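Local coordinates for protein argonaute (Aquifex aeolicus, PDB 1YVU), which uses short single-stranded DNA guides to bind complementary target RNA and cleaves it with the help of divalent metal ions, at residues Lys619-Thr629 and Glu653-Ser661; Leu316-Asp324 and Pro485-Gly493. All blocks are in the same frame, centred on the assembly; numbering follows the deposited sequence.

Overall arrangement
The two contacts lie side by side, on the same side of the chain's centre, with their centres about 17 Å apart. Interaction 1 is internal to the PIWI domain. It sets strand 624-627, part of the PIWI box, against helix 652-661. Interaction 2 joins linker L2, at 316-324, to the PIWI domain, at 485-493. Along the chain the second contact is complete before the first begins. The helix connects them: Q658 NE2 probably donates to E492 O (2.7 Å), and S661 OG and K319 O form a probable hydrogen bond (2.9 Å). Both segments of interaction 2 thus probably bond to the helix of interaction 1, which adds to the L2-PIWI junction.

Interaction 1: residues Lys619-Thr629 and Glu653-Ser661; sequences KLSEDSVILAT and EVLCSQILS
K619 reaches E653 with the outer half of its side chain. CB points toward helix 653-661. CG is anti to the backbone N (chi1 -166°), and the chain runs extended to CE before bending at chi4. K619 CD comes within 3.3 Å of E653 OE2. CE follows beside the same oxygen, so the carboxylate lies along the methylenes and the two side chains cross at about a right angle. K619 NZ makes a long salt bridge to E653 OE2 (3.9 Å) and a weak, charged hydrogen bond to D623 OD1 (3.4 Å). A methionine in place of K619 would probably leave the E653 carboxylate without its lysine partner, while D623 would keep its salt bridge to K645. Farther along, the packing is apolar. C656 SG meets the branch of V625, 4.0 Å from V625 CB. L627 CD2 touches C656 CB (3.9 Å) and I659 CG2. L660 CD2 closes the far end against T629 CA (3.9 Å). The axes of strand 624-627 and helix 653-661 pass 9.8 Å apart, 36° from parallel. Strands 616-619 and 641-645 flank the strand, and L655 and I659 carry the helix on to strand 592-599 of the RNase H-like fold.

Interaction 2: residues Leu316-Asp324 and Pro485-Gly493; sequences LNFKDTVLD and PYKLKEIEG
L323 and K487 form an antiparallel hydrogen-bonded pair. L323 N donates to K487 O (2.8 Å), and K487 N returns a bond to L323 O (3.0 Å). A third bond runs from K489 N to T321 O (2.9 Å) and is nearly straight, at 164°. This short ladder joins linker L2 to the PIWI domain. V322 and L488 form the non-hydrogen-bonded pair between these bonds, and their side chains diverge. V322 lays its branch obliquely against the Y486 ring, with V322 CB 3.6 Å from Y486 CD1. L323 and K487 share one face of the ladder, where L323 CD1 rests on K487 CG (3.8 Å). Chi1 of K487 (67°) sets CG there, and the extended chain beyond carries NZ to a salt bridge with E527. T321 CG2 lies alongside K489 CD (3.9 Å). Toward the other end, L488 CD2 lies against K319 O (3.4 Å), and K319 CG reaches E492 CB (4.3 Å).

Second-shell residues hold other groups in place. E475 accepts the hydrogen bond of Y486 OH. D324, whose CB meets P485 O at the end of the ladder, is held by its carboxylate to K328 N and R344 N. Strand 322-323 is the middle of a small antiparallel sheet, between strands 329-330 and 487-488. Helix 337-342 of the Mid domain packs on V322 and Y486, and F318 rests on helix 652-661.

Interaction 1: residues Lys619-Thr629 and Glu653-Ser661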
loop_
_atom_site.group_PDB
_atom_site.type_symbol
_atom_site.label_atom_id
_atom_site.label_comp_id
_atom_site.label_asym_id
_atom_site.label_seq_id
_atom_site.Cartn_x
_atom_site.Cartn_y
_atom_site.Cartn_z
ATOM N N LYS A 619 1.616 9.950 -18.061
ATOM C CA LYS A 619 2.036 11.090 -17.249
ATOM C C LYS A 619 0.874 12.024 -16.868
ATOM O O LYS A 619 -0.016 12.304 -17.678
ATOM C CB LYS A 619 3.183 11.835 -17.947
ATOM C CG LYS A 619 3.941 12.843 -17.082
ATOM C CD LYS A 619 5.134 13.442 -17.839
ATOM C CE LYS A 619 5.820 14.493 -16.987
ATOM N NZ LYS A 619 5.947 15.885 -17.587
ATOM N N LEU A 620 0.858 12.411 -15.588
ATOM C CA LEU A 620 -0.147 13.310 -15.020
ATOM C C LEU A 620 0.376 14.748 -14.828
ATOM O O LEU A 620 1.490 15.080 -15.268
ATOM C CB LEU A 620 -0.699 12.734 -13.718
ATOM C CG LEU A 620 -1.356 11.372 -13.915
ATOM C CD1 LEU A 620 -1.569 10.666 -12.596
ATOM C CD2 LEU A 620 -2.662 11.555 -14.681
ATOM N N SER A 621 -0.431 15.586 -14.173
ATOM C CA SER A 621 -0.130 17.004 -13.973
ATOM C C SER A 621 1.085 17.425 -13.164
ATOM O O SER A 621 2.122 17.758 -13.748
ATOM C CB SER A 621 -1.372 17.750 -13.471
ATOM O OG SER A 621 -1.935 17.131 -12.323
ATOM N N GLU A 622 0.947 17.413 -11.837
ATOM C CA GLU A 622 1.995 17.828 -10.893
ATOM C C GLU A 622 3.157 16.815 -10.794
ATOM O O GLU A 622 3.515 16.339 -9.700
ATOM C CB GLU A 622 1.350 18.076 -9.514
ATOM C CG GLU A 622 0.139 19.037 -9.498
ATOM C CD GLU A 622 -0.828 18.760 -8.345
ATOM O OE1 GLU A 622 -0.445 18.062 -7.367
ATOM O OE2 GLU A 622 -1.987 19.239 -8.431
ATOM N N ASP A 623 3.749 16.528 -11.958
ATOM C CA ASP A 623 4.851 15.581 -12.151
ATOM C C ASP A 623 4.669 14.232 -11.463
ATOM O O ASP A 623 5.486 13.793 -10.653
ATOM C CB ASP A 623 6.218 16.215 -11.862
ATOM C CG ASP A 623 6.970 16.602 -13.145
ATOM O OD1 ASP A 623 6.414 16.402 -14.254
ATOM O OD2 ASP A 623 8.122 17.084 -13.066
ATOM N N SER A 624 3.482 13.678 -11.677
ATOM C CA SER A 624 3.129 12.372 -11.176
ATOM C C SER A 624 3.040 11.496 -12.430
ATOM O O SER A 624 2.715 12.000 -13.516
ATOM C CB SER A 624 1.847 12.396 -10.329
ATOM O OG SER A 624 0.842 13.241 -10.857
ATOM N N VAL A 625 3.511 10.247 -12.308
ATOM C CA VAL A 625 3.569 9.267 -13.405
ATOM C C VAL A 625 3.086 7.911 -12.921
ATOM O O VAL A 625 3.542 7.418 -11.880
ATOM C CB VAL A 625 5.061 9.038 -13.877
ATOM C CG1 VAL A 625 5.184 7.885 -14.872
ATOM C CG2 VAL A 625 5.642 10.283 -14.471
ATOM N N ILE A 626 2.239 7.277 -13.734
ATOM C CA ILE A 626 1.744 5.929 -13.443
ATOM C C ILE A 626 2.770 5.107 -14.209
ATOM O O ILE A 626 2.929 5.260 -15.414
ATOM C CB ILE A 626 0.340 5.744 -13.951
ATOM C CG1 ILE A 626 -0.565 6.692 -13.173
ATOM C CG2 ILE A 626 -0.126 4.310 -13.741
ATOM C CD1 ILE A 626 -1.703 7.256 -14.017
ATOM N N LEU A 627 3.491 4.274 -13.476
ATOM C CA LEU A 627 4.592 3.525 -14.032
ATOM C C LEU A 627 4.556 2.019 -13.853
ATOM O O LEU A 627 4.301 1.520 -12.749
ATOM C CB LEU A 627 5.879 4.069 -13.386
ATOM C CG LEU A 627 7.234 3.591 -13.876
ATOM C CD1 LEU A 627 7.369 4.028 -15.325
ATOM C CD2 LEU A 627 8.390 4.123 -12.995
ATOM N N ALA A 628 4.954 1.307 -14.904
ATOM C CA ALA A 628 5.036 -0.136 -14.846
ATOM C C ALA A 628 6.489 -0.474 -14.459
ATOM O O ALA A 628 7.418 -0.275 -15.269
ATOM C CB ALA A 628 4.704 -0.697 -16.161
ATOM N N THR A 629 6.660 -0.975 -13.231
ATOM C CA THR A 629 7.969 -1.331 -12.685
ATOM C C THR A 629 8.485 -2.730 -12.919
ATOM O O THR A 629 9.645 -3.023 -12.588
ATOM C CB THR A 629 7.978 -1.161 -11.205
ATOM O OG1 THR A 629 6.727 -1.625 -10.658
ATOM C CG2 THR A 629 8.228 0.277 -10.857
ATOM N N GLU A 653 10.678 11.752 -15.558
ATOM C CA GLU A 653 11.161 10.705 -16.440
ATOM C C GLU A 653 12.562 10.179 -16.027
ATOM O O GLU A 653 12.807 8.964 -16.017
ATOM C CB GLU A 653 11.151 11.208 -17.890
ATOM C CG GLU A 653 9.743 11.400 -18.444
ATOM C CD GLU A 653 9.314 12.857 -18.548
ATOM O OE1 GLU A 653 10.050 13.778 -18.098
ATOM O OE2 GLU A 653 8.212 13.076 -19.106
ATOM N N VAL A 654 13.405 11.097 -15.553
ATOM C CA VAL A 654 14.763 10.781 -15.116
ATOM C C VAL A 654 14.710 10.020 -13.776
ATOM O O VAL A 654 15.377 9.000 -13.597
ATOM C CB VAL A 654 15.628 12.084 -14.987
ATOM C CG1 VAL A 654 17.014 11.772 -14.406
ATOM C CG2 VAL A 654 15.792 12.767 -16.348
ATOM N N LEU A 655 13.858 10.493 -12.874
ATOM C CA LEU A 655 13.674 9.895 -11.568
ATOM C C LEU A 655 13.027 8.541 -11.661
ATOM O O LEU A 655 13.265 7.677 -10.808
ATOM C CB LEU A 655 12.785 10.784 -10.733
ATOM C CG LEU A 655 13.292 12.210 -10.558
ATOM C CD1 LEU A 655 12.166 13.111 -10.025
ATOM C CD2 LEU A 655 14.542 12.209 -9.656
ATOM N N CYS A 656 12.189 8.380 -12.688
ATOM C CA CYS A 656 11.475 7.132 -12.954
ATOM C C CYS A 656 12.425 6.060 -13.445
ATOM O O CYS A 656 12.339 4.920 -13.015
ATOM C CB CYS A 656 10.368 7.340 -13.976
ATOM S SG CYS A 656 8.914 8.247 -13.386
ATOM N N SER A 657 13.371 6.461 -14.294
ATOM C CA SER A 657 14.394 5.566 -14.838
ATOM C C SER A 657 15.292 5.020 -13.710
ATOM O O SER A 657 15.655 3.842 -13.710
ATOM C CB SER A 657 15.227 6.307 -15.897
ATOM O OG SER A 657 16.521 5.747 -16.083
ATOM N N GLN A 658 15.588 5.869 -12.729
ATOM C CA GLN A 658 16.420 5.486 -11.583
ATOM C C GLN A 658 15.671 4.514 -10.664
ATOM O O GLN A 658 16.270 3.712 -9.985
ATOM C CB GLN A 658 16.775 6.721 -10.773
ATOM C CG GLN A 658 17.354 7.847 -11.587
ATOM C CD GLN A 658 17.587 9.115 -10.799
ATOM O OE1 GLN A 658 16.821 9.474 -9.892
ATOM N NE2 GLN A 658 18.664 9.806 -11.145
ATOM N N ILE A 659 14.344 4.626 -10.637
ATOM C CA ILE A 659 13.486 3.769 -9.831
ATOM C C ILE A 659 13.522 2.398 -10.452
ATOM O O ILE A 659 13.750 1.408 -9.758
ATOM C CB ILE A 659 12.072 4.353 -9.820
ATOM C CG1 ILE A 659 11.928 5.197 -8.582
ATOM C CG2 ILE A 659 10.938 3.275 -9.985
ATOM C CD1 ILE A 659 10.811 6.106 -8.670
ATOM N N LEU A 660 13.350 2.390 -11.778
ATOM C CA LEU A 660 13.359 1.200 -12.619
ATOM C C LEU A 660 14.682 0.483 -12.552
ATOM O O LEU A 660 14.709 -0.741 -12.495
ATOM C CB LEU A 660 13.099 1.582 -14.049
ATOM C CG LEU A 660 11.664 1.798 -14.434
ATOM C CD1 LEU A 660 11.588 2.336 -15.832
ATOM C CD2 LEU A 660 10.974 0.467 -14.354
ATOM N N SER A 661 15.778 1.245 -12.491
ATOM C CA SER A 661 17.104 0.641 -12.402
ATOM C C SER A 661 17.330 0.019 -11.037
ATOM O O SER A 661 17.853 -1.075 -10.957
ATOM C CB SER A 661 18.191 1.658 -12.720
ATOM O OG SER A 661 18.123 2.039 -14.090
#

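Interaction 2: residues Leu316-Asp324 and Pro485-Gly493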
loop_
_atom_site.group_PDB
_atom_site.type_symbol
_atom_site.label_atom_id
_atom_site.label_comp_id
_atom_site.label_asym_id
_atom_site.label_seq_id
_atom_site.Cartn_x
_atom_site.Cartn_y
_atom_site.Cartn_z
ATOM N N LEU A 316 10.002 3.685 -21.140
ATOM C CA LEU A 316 11.077 4.518 -20.648
ATOM C C LEU A 316 12.273 3.601 -20.464
ATOM O O LEU A 316 12.227 2.656 -19.690
ATOM C CB LEU A 316 10.663 5.135 -19.310
ATOM C CG LEU A 316 11.277 6.458 -18.864
ATOM C CD1 LEU A 316 10.910 7.597 -19.803
ATOM C CD2 LEU A 316 10.755 6.751 -17.510
ATOM N N ASN A 317 13.313 3.807 -21.258
ATOM C CA ASN A 317 14.504 2.986 -21.113
ATOM C C ASN A 317 15.220 3.457 -19.872
ATOM O O ASN A 317 15.083 4.607 -19.422
ATOM C CB ASN A 317 15.418 3.033 -22.345
ATOM C CG ASN A 317 14.849 2.239 -23.523
ATOM O OD1 ASN A 317 14.796 1.006 -23.492
ATOM N ND2 ASN A 317 14.408 2.952 -24.561
ATOM N N PHE A 318 15.859 2.497 -19.242
ATOM C CA PHE A 318 16.590 2.752 -18.034
ATOM C C PHE A 318 17.911 2.017 -18.143
ATOM O O PHE A 318 18.039 1.120 -18.981
ATOM C CB PHE A 318 15.762 2.292 -16.832
ATOM C CG PHE A 318 15.319 0.842 -16.894
ATOM C CD1 PHE A 318 16.083 -0.173 -16.275
ATOM C CD2 PHE A 318 14.128 0.484 -17.541
ATOM C CE1 PHE A 318 15.663 -1.523 -16.301
ATOM C CE2 PHE A 318 13.705 -0.864 -17.568
ATOM C CZ PHE A 318 14.484 -1.862 -16.947
ATOM N N LYS A 319 18.869 2.384 -17.292
ATOM C CA LYS A 319 20.176 1.752 -17.274
ATOM C C LYS A 319 20.120 0.412 -16.511
ATOM O O LYS A 319 20.164 0.367 -15.283
ATOM C CB LYS A 319 21.195 2.695 -16.661
ATOM C CG LYS A 319 21.341 4.052 -17.331
ATOM C CD LYS A 319 21.941 3.971 -18.744
ATOM C CE LYS A 319 22.173 5.380 -19.339
ATOM N NZ LYS A 319 22.815 5.415 -20.706
ATOM N N ASP A 320 19.952 -0.674 -17.255
ATOM C CA ASP A 320 19.847 -2.017 -16.680
ATOM C C ASP A 320 21.140 -2.809 -16.620
ATOM O O ASP A 320 21.167 -3.931 -16.105
ATOM C CB ASP A 320 18.782 -2.847 -17.412
ATOM C CG ASP A 320 18.687 -2.530 -18.903
ATOM O OD1 ASP A 320 19.668 -2.011 -19.499
ATOM O OD2 ASP A 320 17.604 -2.790 -19.471
ATOM N N THR A 321 22.211 -2.209 -17.122
ATOM C CA THR A 321 23.501 -2.869 -17.146
ATOM C C THR A 321 24.123 -2.945 -15.774
ATOM O O THR A 321 24.273 -1.933 -15.074
ATOM C CB THR A 321 24.474 -2.219 -18.151
ATOM O OG1 THR A 321 23.867 -2.222 -19.457
ATOM C CG2 THR A 321 25.792 -3.005 -18.208
ATOM N N VAL A 322 24.404 -4.187 -15.401
ATOM C CA VAL A 322 25.034 -4.540 -14.145
ATOM C C VAL A 322 26.421 -5.159 -14.382
ATOM O O VAL A 322 26.701 -5.678 -15.462
ATOM C CB VAL A 322 24.148 -5.535 -13.359
ATOM C CG1 VAL A 322 22.730 -4.975 -13.179
ATOM C CG2 VAL A 322 24.139 -6.941 -14.024
ATOM N N LEU A 323 27.271 -5.119 -13.365
ATOM C CA LEU A 323 28.610 -5.690 -13.461
ATOM C C LEU A 323 29.100 -6.333 -12.168
ATOM O O LEU A 323 28.668 -5.948 -11.090
ATOM C CB LEU A 323 29.624 -4.651 -13.978
ATOM C CG LEU A 323 29.736 -3.177 -13.553
ATOM C CD1 LEU A 323 29.956 -2.968 -12.052
ATOM C CD2 LEU A 323 30.886 -2.560 -14.347
ATOM N N ASP A 324 30.005 -7.303 -12.289
ATOM C CA ASP A 324 30.578 -7.991 -11.128
ATOM C C ASP A 324 31.903 -7.350 -10.635
ATOM O O ASP A 324 32.225 -6.218 -11.028
ATOM C CB ASP A 324 30.710 -9.502 -11.399
ATOM C CG ASP A 324 31.852 -9.862 -12.343
ATOM O OD1 ASP A 324 32.288 -9.045 -13.184
ATOM O OD2 ASP A 324 32.313 -11.002 -12.236
ATOM N N PRO A 485 26.309 -10.066 -5.848
ATOM C CA PRO A 485 26.758 -10.608 -7.139
ATOM C C PRO A 485 27.181 -9.608 -8.201
ATOM O O PRO A 485 28.119 -9.845 -8.981
ATOM C CB PRO A 485 25.553 -11.431 -7.599
ATOM C CG PRO A 485 24.395 -10.770 -6.911
ATOM C CD PRO A 485 24.917 -10.465 -5.570
ATOM N N TYR A 486 26.492 -8.482 -8.190
ATOM C CA TYR A 486 26.717 -7.431 -9.147
ATOM C C TYR A 486 26.178 -6.121 -8.610
ATOM O O TYR A 486 25.482 -6.103 -7.579
ATOM C CB TYR A 486 26.003 -7.788 -10.472
ATOM C CG TYR A 486 24.534 -8.174 -10.333
ATOM C CD1 TYR A 486 23.531 -7.197 -10.231
ATOM C CD2 TYR A 486 24.144 -9.502 -10.244
ATOM C CE1 TYR A 486 22.183 -7.533 -10.040
ATOM C CE2 TYR A 486 22.781 -9.863 -10.043
ATOM C CZ TYR A 486 21.815 -8.871 -9.936
ATOM O OH TYR A 486 20.500 -9.186 -9.677
ATOM N N LYS A 487 26.452 -5.046 -9.345
ATOM C CA LYS A 487 25.957 -3.703 -9.035
ATOM C C LYS A 487 25.828 -3.033 -10.373
ATOM O O LYS A 487 26.483 -3.444 -11.327
ATOM C CB LYS A 487 26.880 -2.896 -8.105
ATOM C CG LYS A 487 28.236 -2.481 -8.670
ATOM C CD LYS A 487 29.058 -1.743 -7.633
ATOM C CE LYS A 487 30.357 -1.253 -8.234
ATOM N NZ LYS A 487 31.040 -0.329 -7.299
ATOM N N LEU A 488 24.977 -2.013 -10.437
ATOM C CA LEU A 488 24.726 -1.252 -11.654
ATOM C C LEU A 488 25.986 -0.522 -12.108
ATOM O O LEU A 488 26.842 -0.182 -11.285
ATOM C CB LEU A 488 23.578 -0.260 -11.427
ATOM C CG LEU A 488 22.187 -0.836 -11.195
ATOM C CD1 LEU A 488 21.395 0.065 -10.287
ATOM C CD2 LEU A 488 21.466 -1.053 -12.528
ATOM N N LYS A 489 26.122 -0.380 -13.423
ATOM C CA LYS A 489 27.261 0.277 -14.042
ATOM C C LYS A 489 27.038 1.775 -14.089
ATOM O O LYS A 489 27.953 2.542 -13.853
ATOM C CB LYS A 489 27.423 -0.259 -15.459
ATOM C CG LYS A 489 28.446 0.453 -16.332
ATOM C CD LYS A 489 28.203 0.068 -17.754
ATOM C CE LYS A 489 29.134 0.763 -18.672
ATOM N NZ LYS A 489 29.787 -0.256 -19.552
ATOM N N GLU A 490 25.825 2.177 -14.440
ATOM C CA GLU A 490 25.496 3.581 -14.548
ATOM C C GLU A 490 24.030 3.723 -14.176
ATOM O O GLU A 490 23.265 2.790 -14.418
ATOM C CB GLU A 490 25.713 4.012 -16.016
ATOM C CG GLU A 490 25.657 5.524 -16.311
ATOM C CD GLU A 490 26.700 6.351 -15.528
ATOM O OE1 GLU A 490 27.912 6.019 -15.596
ATOM O OE2 GLU A 490 26.307 7.324 -14.837
ATOM N N ILE A 491 23.679 4.764 -13.416
ATOM C CA ILE A 491 22.272 5.056 -13.114
ATOM C C ILE A 491 22.152 6.413 -13.761
ATOM O O ILE A 491 23.010 7.278 -13.528
ATOM C CB ILE A 491 21.948 5.218 -11.617
ATOM C CG1 ILE A 491 21.852 3.851 -10.950
ATOM C CG2 ILE A 491 20.599 5.941 -11.415
ATOM C CD1 ILE A 491 21.682 3.900 -9.435
ATOM N N GLU A 492 21.082 6.611 -14.530
ATOM C CA GLU A 492 20.848 7.872 -15.228
ATOM C C GLU A 492 20.649 9.050 -14.281
ATOM O O GLU A 492 19.771 8.975 -13.417
ATOM C CB GLU A 492 19.620 7.754 -16.149
ATOM C CG GLU A 492 19.402 8.955 -17.112
ATOM C CD GLU A 492 18.176 8.811 -18.006
ATOM O OE1 GLU A 492 17.896 7.668 -18.443
ATOM O OE2 GLU A 492 17.499 9.841 -18.280
ATOM N N GLY A 493 21.571 10.020 -14.313
ATOM C CA GLY A 493 21.347 11.207 -13.521
ATOM C C GLY A 493 22.194 11.938 -12.517
ATOM O O GLY A 493 21.642 12.863 -11.908
#